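Local coordinates for protein 2-hydroxyisocaproyl-CoA dehydratase activator (Clostridium difficile, PDB 4EHU) that transfers one electron to (R)-2-hydroxyisocaproyl-CoA dehydratase as it hydrolyses ATP, activating that enzyme for the reductive branch of L-leucine fermentation, at residues R218-G221 / I222-M226; K109-N112 / N113-L117; E141-V144 / S145-G148. All coordinates share one frame; numbering follows the deposited sequence.

Contact 1: R218-G221 / I222-M226; sequences RNSG and IVRAM. With ANP (phosphoaminophosphonic acid-adenylate ester), chain D; ACT (acetate ion), chain I.
Asn219 lies across Ile222 at about a right angle, its amide carbon CG 3.7 Å from Ile222 CG1. With CG anti to the backbone N (chi1 -178°), the amide folds back over the first turn of the helix. There OD1 accepts from Ile222 N at 3.2 Å, the donor standing above the carbonyl plane, and more weakly from Gly221 N. The backbone oxygen of Asn219 serves the same turn: Val223 N bonds to it at 3.2 Å, so that both oxygens of this buried residue are spent on amides at the helix start.

On another flank Arg224 bends at chi3 (-58°) and curls back over the preceding turn. Ser220 O and Gly221 CA lie over one face of its guanidinium, each offset toward the rim, while NH1 reaches Ser220 OG in a weak bond of 2.9 Å. An acetate ion, probably from the crystallisation liquor, sits at the guanidinium edge; Arg224 NE bonds to both acetate oxygens, and Arg224 NH2 to acetate O at 2.9 Å. NH2 also bonds Gly148 O, tying the helix to the neighbouring helix 147-151.

Ahead of the cap, Arg218 lays its guanidinium over the adenine amino group, with N6 of the nucleotide analogue 3.2 Å from CZ and over the centre of the plane, and Gln241 OE1 holds its NH1. An asparagine N-cap opens helix 220-230, within the beta-alpha-beta unit between strands 210-213 and 234-235, where Arg218 and Asn219 form part of the nucleotide pocket of this actin-fold ATPase.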
loop_
_atom_site.group_PDB
_atom_site.type_symbol
_atom_site.label_atom_id
_atom_site.label_comp_id
_atom_site.label_asym_id
_atom_site.label_seq_id
_atom_site.Cartn_x
_atom_site.Cartn_y
_atom_site.Cartn_z
ATOM N N ARG A 218 -17.461 2.171 -12.822
ATOM C CA ARG A 218 -18.838 1.779 -12.550
ATOM C C ARG A 218 -19.330 2.341 -11.207
ATOM O O ARG A 218 -20.533 2.317 -10.947
ATOM C CB ARG A 218 -18.976 0.259 -12.536
ATOM C CG ARG A 218 -18.653 -0.377 -13.868
ATOM C CD ARG A 218 -18.696 -1.886 -13.761
ATOM N NE ARG A 218 -20.046 -2.404 -13.602
ATOM C CZ ARG A 218 -20.303 -3.693 -13.417
ATOM N NH1 ARG A 218 -19.299 -4.568 -13.346
ATOM N NH2 ARG A 218 -21.551 -4.106 -13.296
ATOM N N ASN A 219 -18.405 2.803 -10.366
ATOM C CA ASN A 219 -18.746 3.408 -9.070
ATOM C C ASN A 219 -19.009 4.895 -9.270
ATOM O O ASN A 219 -18.083 5.666 -9.473
ATOM C CB ASN A 219 -17.577 3.191 -8.097
ATOM C CG ASN A 219 -17.859 3.747 -6.724
ATOM O OD1 ASN A 219 -18.609 4.710 -6.579
ATOM N ND2 ASN A 219 -17.273 3.141 -5.715
ATOM N N SER A 220 -20.286 5.290 -9.247
ATOM C CA SER A 220 -20.650 6.673 -9.546
ATOM C C SER A 220 -20.064 7.617 -8.524
ATOM O O SER A 220 -19.839 8.772 -8.838
ATOM C CB SER A 220 -22.172 6.837 -9.575
ATOM O OG SER A 220 -22.702 6.585 -8.290
ATOM N N GLY A 221 -19.801 7.120 -7.318
ATOM C CA GLY A 221 -19.179 7.925 -6.275
ATOM C C GLY A 221 -17.761 8.311 -6.621
ATOM O O GLY A 221 -17.306 9.415 -6.325
ATOM N N ILE A 222 -17.027 7.378 -7.230
ATOM C CA ILE A 222 -15.666 7.675 -7.668
ATOM C C ILE A 222 -15.698 8.662 -8.828
ATOM O O ILE A 222 -14.893 9.593 -8.870
ATOM C CB ILE A 222 -14.929 6.407 -8.089
ATOM C CG1 ILE A 222 -14.663 5.523 -6.859
ATOM C CG2 ILE A 222 -13.621 6.784 -8.815
ATOM C CD1 ILE A 222 -13.588 6.069 -5.882
ATOM N N VAL A 223 -16.619 8.482 -9.764
ATOM C CA VAL A 223 -16.732 9.414 -10.874
ATOM C C VAL A 223 -17.027 10.831 -10.342
ATOM O O VAL A 223 -16.358 11.789 -10.738
ATOM C CB VAL A 223 -17.787 8.973 -11.881
ATOM C CG1 VAL A 223 -17.931 10.024 -12.995
ATOM C CG2 VAL A 223 -17.377 7.599 -12.471
ATOM N N ARG A 224 -17.993 10.960 -9.435
ATOM C CA ARG A 224 -18.336 12.285 -8.902
ATOM C C ARG A 224 -17.152 12.909 -8.153
ATOM O O ARG A 224 -16.869 14.098 -8.319
ATOM C CB ARG A 224 -19.542 12.203 -7.963
ATOM C CG ARG A 224 -20.843 11.945 -8.688
ATOM C CD ARG A 224 -22.034 12.071 -7.732
ATOM N NE ARG A 224 -21.951 11.167 -6.589
ATOM C CZ ARG A 224 -22.383 9.906 -6.582
ATOM N NH1 ARG A 224 -22.950 9.389 -7.662
ATOM N NH2 ARG A 224 -22.255 9.170 -5.478
ATOM N N ALA A 225 -16.462 12.119 -7.330
ATOM C CA ALA A 225 -15.324 12.634 -6.572
ATOM C C ALA A 225 -14.200 13.049 -7.516
ATOM O O ALA A 225 -13.543 14.073 -7.295
ATOM C CB ALA A 225 -14.838 11.594 -5.588
ATOM N N MET A 226 -13.954 12.248 -8.557
ATOM C CA MET A 226 -12.941 12.627 -9.533
ATOM C C MET A 226 -13.269 13.917 -10.245
ATOM O O MET A 226 -12.399 14.765 -10.396
ATOM C CB MET A 226 -12.752 11.524 -10.584
ATOM C CG MET A 226 -11.919 10.405 -10.036
ATOM S SD MET A 226 -10.142 10.828 -9.844
ATOM C CE MET A 226 -9.645 11.254 -11.489
HETATM P PG ANP D . -5.842 -3.816 -14.085
HETATM O O1G ANP D . -4.837 -4.899 -14.460
HETATM O O2G ANP D . -6.257 -3.043 -15.311
HETATM O O3G ANP D . -5.374 -2.948 -12.984
HETATM P PB ANP D . -8.593 -5.074 -14.260
HETATM O O1B ANP D . -8.948 -6.523 -14.056
HETATM O O2B ANP D . -8.619 -4.563 -15.701
HETATM N N3B ANP D . -7.113 -4.758 -13.422
HETATM P PA ANP D . -11.152 -3.732 -13.949
HETATM O O1A ANP D . -11.854 -4.930 -14.485
HETATM O O2A ANP D . -10.956 -2.491 -14.792
HETATM O O3A ANP D . -9.678 -4.175 -13.440
HETATM O "O5'" ANP D . -11.777 -3.244 -12.551
HETATM C "C5'" ANP D . -11.785 -4.119 -11.419
HETATM C "C4'" ANP D . -12.574 -3.457 -10.294
HETATM O "O4'" ANP D . -13.678 -2.627 -10.624
HETATM C "C3'" ANP D . -12.631 -3.951 -8.860
HETATM O "O3'" ANP D . -11.355 -3.820 -8.219
HETATM C "C2'" ANP D . -13.747 -3.089 -8.260
HETATM O "O2'" ANP D . -13.248 -2.101 -7.342
HETATM C "C1'" ANP D . -14.430 -2.383 -9.431
HETATM N N9 ANP D . -15.788 -2.885 -9.714
HETATM C C8 ANP D . -16.115 -4.052 -10.305
HETATM N N7 ANP D . -17.459 -4.154 -10.455
HETATM C C5 ANP D . -17.991 -3.013 -9.949
HETATM C C6 ANP D . -19.337 -2.457 -9.798
HETATM N N6 ANP D . -20.404 -3.184 -10.211
HETATM N N1 ANP D . -19.459 -1.229 -9.235
HETATM C C2 ANP D . -18.403 -0.509 -8.828
HETATM N N3 ANP D . -17.143 -0.961 -8.927
HETATM C C4 ANP D . -16.890 -2.175 -9.476
HETATM C C ACT I . -20.945 11.848 -3.211
HETATM O O ACT I . -20.622 10.723 -3.662
HETATM O OXT ACT I . -21.808 12.507 -3.851
HETATM C CH3 ACT I . -20.343 12.375 -1.939
#

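Contact 2: K109-N112 / N113-L117; sequences KLDN and NGRLL
Asp111 turns its CG between its own backbone N and carbonyl carbon (chi1 65°), which swings the carboxylate over the turn that follows. OD1 then takes two backbone amides from opposite faces of its plane, Asn113 N at 2.8 Å and Arg115 N at 2.9 Å. The other oxygen, OD2, is met from above the carboxylate by Asn113 ND2 at 3.1 Å. For this last bond Asn113 keeps CG anti to its carbonyl carbon, and the amide stands nearly perpendicular to the carboxylate (89°). Three donors thus grip one side chain and fix its rotation. Arg115 runs alongside Asp111 in the same direction, CB 3.4 Å from OD1, but its guanidinium continues past the acid without a charged contact.

The backbone under this side chain forms a type I turn from Asp111 to Gly114, closed by Gly114 N to Asp111 O. Gly114 ends it with a positive phi (90°), a backbone shape that glycine takes up readily. Beyond the turn, Asp111 N to Arg115 O and Leu117 N to Lys109 O bracket Leu110 and Leu116, an antiparallel non-hydrogen-bonded pair. Leu117 packs CG against Asp111 CB at 3.7 Å and places CB near the aliphatic part of Lys109. Leu110 CD2 and Leu116 CD1 approach to 4.1 Å.

This is the tip of the hairpin joining strands 105-110 and 116-122, the latter an outermost strand of its sheet within the chain. Leu110 and Leu116 rest on helix 79-90, through Asn88 and Leu80, while backbone bonds link Leu110 to Arg95 ahead of strand 96-100.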
loop_
_atom_site.group_PDB
_atom_site.type_symbol
_atom_site.label_atom_id
_atom_site.label_comp_id
_atom_site.label_asym_id
_atom_site.label_seq_id
_atom_site.Cartn_x
_atom_site.Cartn_y
_atom_site.Cartn_z
ATOM N N LYS A 109 -2.945 10.599 -22.093
ATOM C CA LYS A 109 -3.232 11.809 -22.833
ATOM C C LYS A 109 -3.100 11.475 -24.305
ATOM O O LYS A 109 -2.110 10.886 -24.728
ATOM C CB LYS A 109 -2.268 12.940 -22.456
ATOM C CG LYS A 109 -2.422 14.170 -23.323
ATOM C CD LYS A 109 -1.535 15.316 -22.846
ATOM C CE LYS A 109 -2.181 16.667 -23.077
ATOM N NZ LYS A 109 -2.837 17.186 -21.844
ATOM N N LEU A 110 -4.109 11.831 -25.089
ATOM C CA LEU A 110 -4.120 11.499 -26.510
ATOM C C LEU A 110 -4.022 12.764 -27.347
ATOM O O LEU A 110 -4.484 13.827 -26.921
ATOM C CB LEU A 110 -5.433 10.798 -26.883
ATOM C CG LEU A 110 -5.800 9.586 -26.033
ATOM C CD1 LEU A 110 -7.117 8.971 -26.538
ATOM C CD2 LEU A 110 -4.674 8.558 -26.055
ATOM N N ASP A 111 -3.449 12.637 -28.541
ATOM C CA ASP A 111 -3.434 13.740 -29.500
ATOM C C ASP A 111 -4.743 13.742 -30.276
ATOM O O ASP A 111 -5.646 12.978 -29.954
ATOM C CB ASP A 111 -2.220 13.686 -30.445
ATOM C CG ASP A 111 -2.210 12.465 -31.385
ATOM O OD1 ASP A 111 -3.207 11.730 -31.522
ATOM O OD2 ASP A 111 -1.157 12.214 -32.003
ATOM N N ASN A 112 -4.830 14.571 -31.306
ATOM C CA ASN A 112 -6.080 14.700 -32.058
ATOM C C ASN A 112 -6.375 13.472 -32.911
ATOM O O ASN A 112 -7.452 13.351 -33.495
ATOM C CB ASN A 112 -6.055 15.962 -32.921
ATOM C CG ASN A 112 -6.107 17.229 -32.090
ATOM O OD1 ASN A 112 -6.658 17.236 -30.990
ATOM N ND2 ASN A 112 -5.533 18.308 -32.607
ATOM N N ASN A 113 -5.423 12.548 -32.980
ATOM C CA ASN A 113 -5.604 11.358 -33.786
ATOM C C ASN A 113 -5.940 10.145 -32.928
ATOM O O ASN A 113 -6.152 9.052 -33.451
ATOM C CB ASN A 113 -4.346 11.082 -34.609
ATOM C CG ASN A 113 -3.750 12.347 -35.197
ATOM O OD1 ASN A 113 -4.302 12.935 -36.128
ATOM N ND2 ASN A 113 -2.621 12.774 -34.652
ATOM N N GLY A 114 -5.966 10.338 -31.611
ATOM C CA GLY A 114 -6.249 9.256 -30.690
ATOM C C GLY A 114 -4.991 8.534 -30.263
ATOM O O GLY A 114 -5.069 7.501 -29.601
ATOM N N ARG A 115 -3.837 9.073 -30.654
ATOM C CA ARG A 115 -2.540 8.472 -30.309
ATOM C C ARG A 115 -1.985 8.961 -28.968
ATOM O O ARG A 115 -2.197 10.090 -28.566
ATOM C CB ARG A 115 -1.530 8.781 -31.406
ATOM C CG ARG A 115 -2.086 8.536 -32.815
ATOM C CD ARG A 115 -0.993 8.324 -33.839
ATOM N NE ARG A 115 -0.757 6.901 -34.062
ATOM C CZ ARG A 115 -1.269 6.200 -35.068
ATOM N NH1 ARG A 115 -2.042 6.790 -35.972
ATOM N NH2 ARG A 115 -0.998 4.908 -35.174
ATOM N N LEU A 116 -1.222 8.109 -28.288
ATOM C CA LEU A 116 -0.719 8.476 -26.966
ATOM C C LEU A 116 0.358 9.563 -27.046
ATOM O O LEU A 116 1.361 9.401 -27.762
ATOM C CB LEU A 116 -0.146 7.245 -26.271
ATOM C CG LEU A 116 0.059 7.444 -24.770
ATOM C CD1 LEU A 116 -1.265 7.380 -24.027
ATOM C CD2 LEU A 116 0.990 6.402 -24.242
ATOM N N LEU A 117 0.124 10.657 -26.319
ATOM C CA LEU A 117 1.014 11.810 -26.220
ATOM C C LEU A 117 1.800 11.777 -24.932
ATOM O O LEU A 117 2.936 12.256 -24.868
ATOM C CB LEU A 117 0.204 13.108 -26.188
ATOM C CG LEU A 117 0.024 13.905 -27.465
ATOM C CD1 LEU A 117 -0.805 15.140 -27.165
ATOM C CD2 LEU A 117 1.366 14.290 -28.069
#

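Contact 3: E141-V144 / S145-G148; sequences EVDV and SELG. With ANP (phosphoaminophosphonic acid-adenylate ester), chain D.
Apolar contact joins Val142 to Leu147, whose side chains meet at a slant: CG2 of the valine comes to 3.5 Å from CD2 of the leucine, tighter than usual for two carbons. With Val142 CG1 anti to the carbonyl carbon (chi1 -56°), the other methyl, CG2, falls between the backbone N and the carbonyl carbon and meets the leucine. Leu147 CD1 grazes Val144, and the leucine also packs on Ile140 of helix 130-140 and on Val186 and His190 of helix 182-204.

Backbone hydrogen bonds close the bend. Glu146 N reaches Asp143 O at 2.9 Å, and Leu147 N makes a weak bond to Val144 O. The same Val144 oxygen accepts from a water at 2.8 Å, which in turn accepts from Gly148 N and so bridges into the start of the next helix.

Among the charged groups, Glu146 extends beyond CG, back toward Asp143. The position of its carboxylate oxygen OE1 is doubtful, and with it the bond this oxygen appears to take from Asp143 N.

Ligand contacts come from the corner itself: Ser145 CA lies 3.6 Å from adenine N1, and Val144 O is 3.7 Å from C2. A Schellman motif with Glu141 as its C-prime residue ends helix 130-140, and the chain then turns into helix 147-151, lining the adenine side of the nucleotide pocket on the way.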
loop_
_atom_site.group_PDB
_atom_site.type_symbol
_atom_site.label_atom_id
_atom_site.label_comp_id
_atom_site.label_asym_id
_atom_site.label_seq_id
_atom_site.Cartn_x
_atom_site.Cartn_y
_atom_site.Cartn_z
ATOM N N GLU A 141 -18.502 -3.855 5.126
ATOM C CA GLU A 141 -19.491 -4.887 4.835
ATOM C C GLU A 141 -20.609 -4.427 3.897
ATOM O O GLU A 141 -21.789 -4.602 4.179
ATOM C CB GLU A 141 -20.046 -5.465 6.141
ATOM C CG GLU A 141 -18.937 -6.029 7.013
ATOM C CD GLU A 141 -19.438 -6.666 8.290
ATOM O OE1 GLU A 141 -20.607 -6.428 8.654
ATOM O OE2 GLU A 141 -18.657 -7.405 8.924
ATOM N N VAL A 142 -20.221 -3.853 2.767
ATOM C CA VAL A 142 -21.156 -3.635 1.675
ATOM C C VAL A 142 -20.487 -4.083 0.390
ATOM O O VAL A 142 -19.267 -4.158 0.318
ATOM C CB VAL A 142 -21.568 -2.165 1.554
ATOM C CG1 VAL A 142 -22.160 -1.671 2.871
ATOM C CG2 VAL A 142 -20.390 -1.330 1.139
ATOM N N ASP A 143 -21.272 -4.395 -0.629
ATOM C CA ASP A 143 -20.682 -4.816 -1.883
ATOM C C ASP A 143 -20.120 -3.590 -2.587
ATOM O O ASP A 143 -20.643 -2.477 -2.436
ATOM C CB ASP A 143 -21.724 -5.493 -2.771
ATOM C CG ASP A 143 -22.475 -6.595 -2.051
ATOM O OD1 ASP A 143 -21.930 -7.146 -1.070
ATOM O OD2 ASP A 143 -23.611 -6.908 -2.466
ATOM N N VAL A 144 -19.058 -3.788 -3.356
ATOM C CA VAL A 144 -18.433 -2.675 -4.059
ATOM C C VAL A 144 -19.440 -2.016 -5.001
ATOM O O VAL A 144 -19.334 -0.829 -5.285
ATOM C CB VAL A 144 -17.169 -3.105 -4.846
ATOM C CG1 VAL A 144 -16.104 -3.598 -3.888
ATOM C CG2 VAL A 144 -17.500 -4.176 -5.872
ATOM N N SER A 145 -20.419 -2.784 -5.464
ATOM C CA SER A 145 -21.436 -2.269 -6.396
ATOM C C SER A 145 -22.417 -1.294 -5.743
ATOM O O SER A 145 -23.156 -0.611 -6.449
ATOM C CB SER A 145 -22.210 -3.420 -7.045
ATOM O OG SER A 145 -23.037 -4.073 -6.097
ATOM N N GLU A 146 -22.446 -1.257 -4.411
ATOM C CA GLU A 146 -23.362 -0.361 -3.701
ATOM C C GLU A 146 -22.702 0.942 -3.255
ATOM O O GLU A 146 -23.413 1.848 -2.808
ATOM C CB GLU A 146 -23.932 -1.040 -2.449
ATOM C CG GLU A 146 -24.530 -2.419 -2.668
ATOM C CD GLU A 146 -24.645 -3.208 -1.367
ATOM O OE1 GLU A 146 -24.162 -4.360 -1.321
ATOM O OE2 GLU A 146 -25.215 -2.675 -0.389
ATOM N N LEU A 147 -21.370 1.034 -3.330
ATOM C CA LEU A 147 -20.660 2.208 -2.805
ATOM C C LEU A 147 -21.136 3.521 -3.427
ATOM O O LEU A 147 -21.313 4.507 -2.724
ATOM C CB LEU A 147 -19.146 2.070 -3.023
ATOM C CG LEU A 147 -18.498 0.897 -2.283
ATOM C CD1 LEU A 147 -16.993 0.812 -2.645
ATOM C CD2 LEU A 147 -18.665 1.024 -0.773
ATOM N N GLY A 148 -21.314 3.540 -4.743
ATOM C CA GLY A 148 -21.676 4.760 -5.439
ATOM C C GLY A 148 -22.988 5.318 -4.912
ATOM O O GLY A 148 -23.108 6.509 -4.609
HETATM P PG ANP D . -5.842 -3.816 -14.085
HETATM O O1G ANP D . -4.837 -4.899 -14.460
HETATM O O2G ANP D . -6.257 -3.043 -15.311
HETATM O O3G ANP D . -5.374 -2.948 -12.984
HETATM P PB ANP D . -8.593 -5.074 -14.260
HETATM O O1B ANP D . -8.948 -6.523 -14.056
HETATM O O2B ANP D . -8.619 -4.563 -15.701
HETATM N N3B ANP D . -7.113 -4.758 -13.422
HETATM P PA ANP D . -11.152 -3.732 -13.949
HETATM O O1A ANP D . -11.854 -4.930 -14.485
HETATM O O2A ANP D . -10.956 -2.491 -14.792
HETATM O O3A ANP D . -9.678 -4.175 -13.440
HETATM O "O5'" ANP D . -11.777 -3.244 -12.551
HETATM C "C5'" ANP D . -11.785 -4.119 -11.419
HETATM C "C4'" ANP D . -12.574 -3.457 -10.294
HETATM O "O4'" ANP D . -13.678 -2.627 -10.624
HETATM C "C3'" ANP D . -12.631 -3.951 -8.860
HETATM O "O3'" ANP D . -11.355 -3.820 -8.219
HETATM C "C2'" ANP D . -13.747 -3.089 -8.260
HETATM O "O2'" ANP D . -13.248 -2.101 -7.342
HETATM C "C1'" ANP D . -14.430 -2.383 -9.431
HETATM N N9 ANP D . -15.788 -2.885 -9.714
HETATM C C8 ANP D . -16.115 -4.052 -10.305
HETATM N N7 ANP D . -17.459 -4.154 -10.455
HETATM C C5 ANP D . -17.991 -3.013 -9.949
HETATM C C6 ANP D . -19.337 -2.457 -9.798
HETATM N N6 ANP D . -20.404 -3.184 -10.211
HETATM N N1 ANP D . -19.459 -1.229 -9.235
HETATM C C2 ANP D . -18.403 -0.509 -8.828
HETATM N N3 ANP D . -17.143 -0.961 -8.927
HETATM C C4 ANP D . -16.890 -2.175 -9.476
HETATM O O HOH W 1 -20.329 1.464 -6.593
#

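How the contacts relate
Contacts 1 and 3 belong to the nucleotide pocket and touch each other: Asn219 packs on Leu147 and Gly148, Ser220 OG packs on Gly148, and both contacts reach the adenine. Contact 1 is partly buried, with four buried residues; contact 3 lies at the surface, though Leu147 is buried against helix 182-204, which also packs on contact 1. Contact 2 is a surface hairpin away from the annotated sites, its centre about 24 Å from that of contact 1 and 34 Å from that of contact 3. An amide caps a helix in contact 1, a carboxylate gathers turn donors in contact 2, and backbone and water bonds with apolar packing shape contact 3.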